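Local coordinates for Non-structural polyprotein (PDB 4GUA) that carries, as part of the alphavirus P23 precursor, the nsP2 cysteine protease region and the nsP3 macro and zinc-binding domains, and is probably cut during viral polyprotein processing, at residues A[424-435]-A[465-474]. Residues are numbered along the deposited sequence; the frame is centred on the assembly and turned at random.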
ATOM      1  N   LEU A 424      22.865   5.792  -7.471  1.00 67.08           N
ATOM      2  CA  LEU A 424      21.565   6.442  -7.443  1.00 65.58           C
ATOM      3  C   LEU A 424      20.619   5.707  -6.501  1.00 71.50           C
ATOM      4  O   LEU A 424      19.917   6.333  -5.713  1.00 74.20           O
ATOM      5  CB  LEU A 424      20.955   6.485  -8.841  1.00 66.73           C
ATOM      6  CG  LEU A 424      19.558   7.103  -8.882  1.00 66.51           C
ATOM      7  CD1 LEU A 424      19.621   8.573  -8.504  1.00 60.97           C
ATOM      8  CD2 LEU A 424      18.929   6.922 -10.254  1.00 68.16           C
ATOM      9  N   LYS A 425      20.596   4.380  -6.598  1.00 74.26           N
ATOM     10  CA  LYS A 425      19.768   3.555  -5.719  1.00 70.75           C
ATOM     11  C   LYS A 425      20.123   3.772  -4.247  1.00 73.75           C
ATOM     12  O   LYS A 425      19.243   3.886  -3.392  1.00 70.52           O
ATOM     13  CB  LYS A 425      19.940   2.079  -6.080  1.00 69.64           C
ATOM     14  CG  LYS A 425      19.193   1.101  -5.183  1.00 68.90           C
ATOM     15  CD  LYS A 425      17.702   1.135  -5.411  1.00 71.77           C
ATOM     16  CE  LYS A 425      17.034  -0.090  -4.812  1.00 74.11           C
ATOM     17  NZ  LYS A 425      15.549   0.003  -4.887  1.00 77.59           N
ATOM     18  N   LEU A 426      21.418   3.814  -3.952  1.00 78.66           N
ATOM     19  CA  LEU A 426      21.880   4.021  -2.585  1.00 73.36           C
ATOM     20  C   LEU A 426      21.446   5.381  -2.052  1.00 74.15           C
ATOM     21  O   LEU A 426      21.031   5.505  -0.904  1.00 78.14           O
ATOM     22  CB  LEU A 426      23.403   3.886  -2.520  1.00 69.50           C
ATOM     23  CG  LEU A 426      23.913   2.448  -2.668  1.00 68.25           C
ATOM     24  CD1 LEU A 426      25.398   2.413  -2.974  1.00 70.94           C
ATOM     25  CD2 LEU A 426      23.620   1.653  -1.405  1.00 60.00           C
ATOM     26  N   LEU A 427      21.522   6.398  -2.899  1.00 68.62           N
ATOM     27  CA  LEU A 427      21.175   7.757  -2.515  1.00 68.37           C
ATOM     28  C   LEU A 427      19.694   7.824  -2.159  1.00 70.14           C
ATOM     29  O   LEU A 427      19.288   8.348  -1.114  1.00 67.82           O
ATOM     30  CB  LEU A 427      21.484   8.692  -3.683  1.00 67.96           C
ATOM     31  CG  LEU A 427      21.058  10.147  -3.527  1.00 72.03           C
ATOM     32  CD1 LEU A 427      21.813  10.825  -2.379  1.00 76.20           C
ATOM     33  CD2 LEU A 427      21.266  10.878  -4.841  1.00 63.00           C
ATOM     34  N   GLN A 428      18.891   7.265  -3.050  1.00 74.47           N
ATOM     35  CA  GLN A 428      17.461   7.211  -2.870  1.00 77.04           C
ATOM     36  C   GLN A 428      17.141   6.480  -1.572  1.00 76.81           C
ATOM     37  O   GLN A 428      16.253   6.885  -0.828  1.00 76.02           O
ATOM     38  CB  GLN A 428      16.825   6.484  -4.052  1.00 78.28           C
ATOM     39  CG  GLN A 428      15.322   6.513  -4.045  1.00 78.93           C
ATOM     40  CD  GLN A 428      14.786   7.922  -4.120  1.00 78.83           C
ATOM     41  OE1 GLN A 428      14.668   8.499  -5.202  1.00 80.29           O
ATOM     42  NE2 GLN A 428      14.467   8.493  -2.964  1.00 77.49           N
ATOM     43  N   ASN A 429      17.888   5.414  -1.299  1.00 71.51           N
ATOM     44  CA  ASN A 429      17.642   4.583  -0.126  1.00 71.60           C
ATOM     45  C   ASN A 429      17.987   5.289   1.179  1.00 68.46           C
ATOM     46  O   ASN A 429      17.327   5.084   2.198  1.00 65.98           O
ATOM     47  CB  ASN A 429      18.437   3.277  -0.222  1.00 70.29           C
ATOM     48  CG  ASN A 429      17.744   2.232  -1.072  1.00 65.77           C
ATOM     49  OD1 ASN A 429      16.596   2.400  -1.478  1.00 69.65           O
ATOM     50  ND2 ASN A 429      18.437   1.138  -1.334  1.00 65.07           N
ATOM     51  N   ALA A 430      19.023   6.118   1.141  1.00 69.29           N
ATOM     52  CA  ALA A 430      19.404   6.912   2.298  1.00 71.25           C
ATOM     53  C   ALA A 430      18.253   7.833   2.637  1.00 71.53           C
ATOM     54  O   ALA A 430      17.834   7.917   3.800  1.00 69.05           O
ATOM     55  CB  ALA A 430      20.658   7.716   2.012  1.00 71.40           C
ATOM     56  N   TYR A 431      17.740   8.521   1.616  1.00 69.23           N
ATOM     57  CA  TYR A 431      16.583   9.399   1.802  1.00 66.03           C
ATOM     58  C   TYR A 431      15.342   8.646   2.304  1.00 63.61           C
ATOM     59  O   TYR A 431      14.601   9.156   3.144  1.00 61.66           O
ATOM     60  CB  TYR A 431      16.243  10.135   0.508  1.00 68.02           C
ATOM     61  CG  TYR A 431      17.096  11.359   0.224  1.00 71.55           C
ATOM     62  CD1 TYR A 431      17.064  12.467   1.066  1.00 70.06           C
ATOM     63  CD2 TYR A 431      17.904  11.419  -0.908  1.00 73.40           C
ATOM     64  CE1 TYR A 431      17.830  13.592   0.797  1.00 73.92           C
ATOM     65  CE2 TYR A 431      18.670  12.536  -1.184  1.00 74.50           C
ATOM     66  CZ  TYR A 431      18.631  13.622  -0.329  1.00 75.89           C
ATOM     67  OH  TYR A 431      19.391  14.739  -0.603  1.00 72.53           O
ATOM     68  N   HIS A 432      15.110   7.442   1.792  1.00 62.45           N
ATOM     69  CA  HIS A 432      13.955   6.652   2.219  1.00 57.26           C
ATOM     70  C   HIS A 432      14.088   6.263   3.680  1.00 59.59           C
ATOM     71  O   HIS A 432      13.088   6.155   4.391  1.00 57.46           O
ATOM     72  CB  HIS A 432      13.798   5.394   1.365  1.00 58.99           C
ATOM     73  CG  HIS A 432      13.060   5.624   0.082  1.00 61.21           C
ATOM     74  ND1 HIS A 432      11.855   6.291   0.026  1.00 57.96           N
ATOM     75  CD2 HIS A 432      13.358   5.281  -1.193  1.00 60.46           C
ATOM     76  CE1 HIS A 432      11.444   6.348  -1.228  1.00 56.53           C
ATOM     77  NE2 HIS A 432      12.337   5.740  -1.986  1.00 57.55           N
ATOM     78  N   ALA A 433      15.324   6.034   4.115  1.00 58.21           N
ATOM     79  CA  ALA A 433      15.600   5.663   5.497  1.00 55.16           C
ATOM     80  C   ALA A 433      15.332   6.848   6.421  1.00 63.63           C
ATOM     81  O   ALA A 433      14.773   6.687   7.510  1.00 64.87           O
ATOM     82  CB  ALA A 433      17.032   5.197   5.634  1.00 56.14           C
ATOM     83  N   VAL A 434      15.733   8.040   5.985  1.00 63.32           N
ATOM     84  CA  VAL A 434      15.402   9.256   6.715  1.00 59.96           C
ATOM     85  C   VAL A 434      13.885   9.318   6.875  1.00 58.45           C
ATOM     86  O   VAL A 434      13.373   9.584   7.960  1.00 56.88           O
ATOM     87  CB  VAL A 434      15.900  10.529   5.985  1.00 61.59           C
ATOM     88  CG1 VAL A 434      15.375  11.787   6.665  1.00 56.65           C
ATOM     89  CG2 VAL A 434      17.425  10.553   5.915  1.00 63.48           C
ATOM     90  N   ALA A 435      13.171   9.051   5.787  1.00 56.06           N
ATOM     91  CA  ALA A 435      11.712   9.082   5.809  1.00 57.63           C
ATOM     92  C   ALA A 435      11.138   8.011   6.740  1.00 54.99           C
ATOM     93  O   ALA A 435      10.123   8.232   7.409  1.00 50.23           O
ATOM     94  CB  ALA A 435      11.163   8.914   4.401  1.00 57.85           C
ATOM     95  N   VAL A 465      19.211  15.760  -8.977  1.00 95.66           N
ATOM     96  CA  VAL A 465      18.954  14.345  -8.704  1.00 90.22           C
ATOM     97  C   VAL A 465      18.888  14.049  -7.205  1.00 84.09           C
ATOM     98  O   VAL A 465      18.062  13.253  -6.765  1.00 82.47           O
ATOM     99  CB  VAL A 465      20.006  13.423  -9.371  1.00 83.43           C
ATOM    100  CG1 VAL A 465      21.430  13.830  -8.999  1.00 88.96           C
ATOM    101  CG2 VAL A 465      19.752  11.975  -8.989  1.00 79.29           C
ATOM    102  N   SER A 466      19.771  14.662  -6.424  1.00 80.68           N
ATOM    103  CA  SER A 466      19.725  14.510  -4.974  1.00 78.20           C
ATOM    104  C   SER A 466      18.406  15.053  -4.436  1.00 75.75           C
ATOM    105  O   SER A 466      17.814  14.485  -3.518  1.00 78.97           O
ATOM    106  CB  SER A 466      20.897  15.235  -4.312  1.00 81.35           C
ATOM    107  OG  SER A 466      20.980  14.913  -2.934  1.00 80.27           O
ATOM    108  N   LEU A 467      17.959  16.165  -5.011  1.00 70.04           N
ATOM    109  CA  LEU A 467      16.732  16.828  -4.587  1.00 65.96           C
ATOM    110  C   LEU A 467      15.525  15.989  -4.974  1.00 67.75           C
ATOM    111  O   LEU A 467      14.531  15.923  -4.246  1.00 62.76           O
ATOM    112  CB  LEU A 467      16.619  18.207  -5.228  1.00 64.02           C
ATOM    113  CG  LEU A 467      15.308  18.957  -4.966  1.00 65.77           C
ATOM    114  CD1 LEU A 467      15.042  19.122  -3.467  1.00 66.20           C
ATOM    115  CD2 LEU A 467      15.313  20.312  -5.676  1.00 66.63           C
ATOM    116  N   ASN A 468      15.609  15.358  -6.138  1.00 78.34           N
ATOM    117  CA  ASN A 468      14.532  14.500  -6.594  1.00 85.61           C
ATOM    118  C   ASN A 468      14.376  13.286  -5.681  1.00 80.86           C
ATOM    119  O   ASN A 468      13.261  12.871  -5.377  1.00 83.55           O
ATOM    120  CB  ASN A 468      14.752  14.055  -8.038  1.00 88.86           C
ATOM    121  CG  ASN A 468      13.647  13.153  -8.530  1.00 91.59           C
ATOM    122  OD1 ASN A 468      12.516  13.599  -8.732  1.00 87.50           O
ATOM    123  ND2 ASN A 468      13.957  11.871  -8.706  1.00 95.28           N
ATOM    124  N   CYS A 469      15.494  12.715  -5.253  1.00 70.10           N
ATOM    125  CA  CYS A 469      15.447  11.606  -4.313  1.00 70.99           C
ATOM    126  C   CYS A 469      14.897  12.066  -2.965  1.00 73.47           C
ATOM    127  O   CYS A 469      14.143  11.348  -2.308  1.00 76.55           O
ATOM    128  CB  CYS A 469      16.838  11.007  -4.123  1.00 74.06           C
ATOM    129  SG  CYS A 469      17.511  10.206  -5.590  1.00 81.61           S
ATOM    130  N   LEU A 470      15.281  13.270  -2.560  1.00 71.47           N
ATOM    131  CA  LEU A 470      14.826  13.827  -1.295  1.00 71.12           C
ATOM    132  C   LEU A 470      13.298  13.901  -1.243  1.00 72.39           C
ATOM    133  O   LEU A 470      12.681  13.398  -0.300  1.00 71.42           O
ATOM    134  CB  LEU A 470      15.433  15.217  -1.091  1.00 72.88           C
ATOM    135  CG  LEU A 470      15.203  15.882   0.267  1.00 70.12           C
ATOM    136  CD1 LEU A 470      16.287  16.907   0.534  1.00 68.57           C
ATOM    137  CD2 LEU A 470      13.831  16.535   0.337  1.00 70.39           C
ATOM    138  N   THR A 471      12.691  14.534  -2.245  1.00 71.96           N
ATOM    139  CA  THR A 471      11.237  14.701  -2.257  1.00 69.57           C
ATOM    140  C   THR A 471      10.521  13.378  -2.502  1.00 64.84           C
ATOM    141  O   THR A 471       9.454  13.135  -1.938  1.00 63.82           O
ATOM    142  CB  THR A 471      10.760  15.739  -3.309  1.00 68.77           C
ATOM    143  OG1 THR A 471      11.170  15.337  -4.619  1.00 70.85           O
ATOM    144  CG2 THR A 471      11.324  17.115  -3.005  1.00 71.44           C
ATOM    145  N   THR A 472      11.109  12.522  -3.334  1.00 63.15           N
ATOM    146  CA  THR A 472      10.510  11.223  -3.621  1.00 64.06           C
ATOM    147  C   THR A 472      10.301  10.496  -2.305  1.00 63.14           C
ATOM    148  O   THR A 472       9.242   9.916  -2.058  1.00 63.55           O
ATOM    149  CB  THR A 472      11.403  10.348  -4.519  1.00 64.14           C
ATOM    150  OG1 THR A 472      11.516  10.928  -5.824  1.00 69.94           O
ATOM    151  CG2 THR A 472      10.816   8.952  -4.646  1.00 57.07           C
ATOM    152  N   ALA A 473      11.324  10.541  -1.463  1.00 61.19           N
ATOM    153  CA  ALA A 473      11.278   9.900  -0.159  1.00 63.02           C
ATOM    154  C   ALA A 473      10.376  10.647   0.830  1.00 64.74           C
ATOM    155  O   ALA A 473       9.585  10.028   1.541  1.00 62.76           O
ATOM    156  CB  ALA A 473      12.687   9.774   0.410  1.00 59.65           C
ATOM    157  N   LEU A 474      10.502  11.972   0.877  1.00 66.98           N
ATOM    158  CA  LEU A 474       9.881  12.761   1.944  1.00 67.57           C
ATOM    159  C   LEU A 474       8.468  13.256   1.651  1.00 65.51           C
ATOM    160  O   LEU A 474       7.821  13.829   2.524  1.00 67.12           O
ATOM    161  CB  LEU A 474      10.787  13.932   2.335  1.00 66.34           C
ATOM    162  CG  LEU A 474      11.995  13.492   3.163  1.00 67.77           C
ATOM    163  CD1 LEU A 474      13.079  14.542   3.158  1.00 74.76           C
ATOM    164  CD2 LEU A 474      11.560  13.201   4.588  1.00 66.86           C
TER
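Tyr431 OH donates to Ser466 OG at 2.8 Å, the serine oxygen lying at the edge of the phenol ring and in its plane. Both hydroxyls also bond the backbone of Leu451, Tyr431 OH to Leu451 N and Ser466 OG to Leu451 O, which ties the helix pair to the chain just beyond strand 445-448. The second polar link is Gln428 NE2 to Cys469 O, 2.9 Å with an N-H...O angle of 152°. That carbonyl already accepts from Ala473 N within its own helix, and the two donors reach it from opposite faces. A bend at chi2 (61°) folds the Gln428 amide over Cys469. Around these bonds, Leu470 CB sits over one face of the Tyr431 ring in a CH-pi contact, 3.8 Å from the ring centroid. Tyr431 itself is a knob among Ser466, Cys469, Leu470 and Ala473; Cys469 returns the fit among Leu424, Leu427, Gln428 and Tyr431, and Ala473 sits among Gln428, Tyr431, His432 and Ala435. His432 NE2 bonds Leu653 O. Toward the N-terminal ends of the two segments, Leu424 CD1 meets Val465 CG2. The axes of 424-435 and 465-474 approach to 8.1 Å and cross at -36°, a knobs-into-holes pair packed beside the central sheet of the alpha/beta macro domain fold.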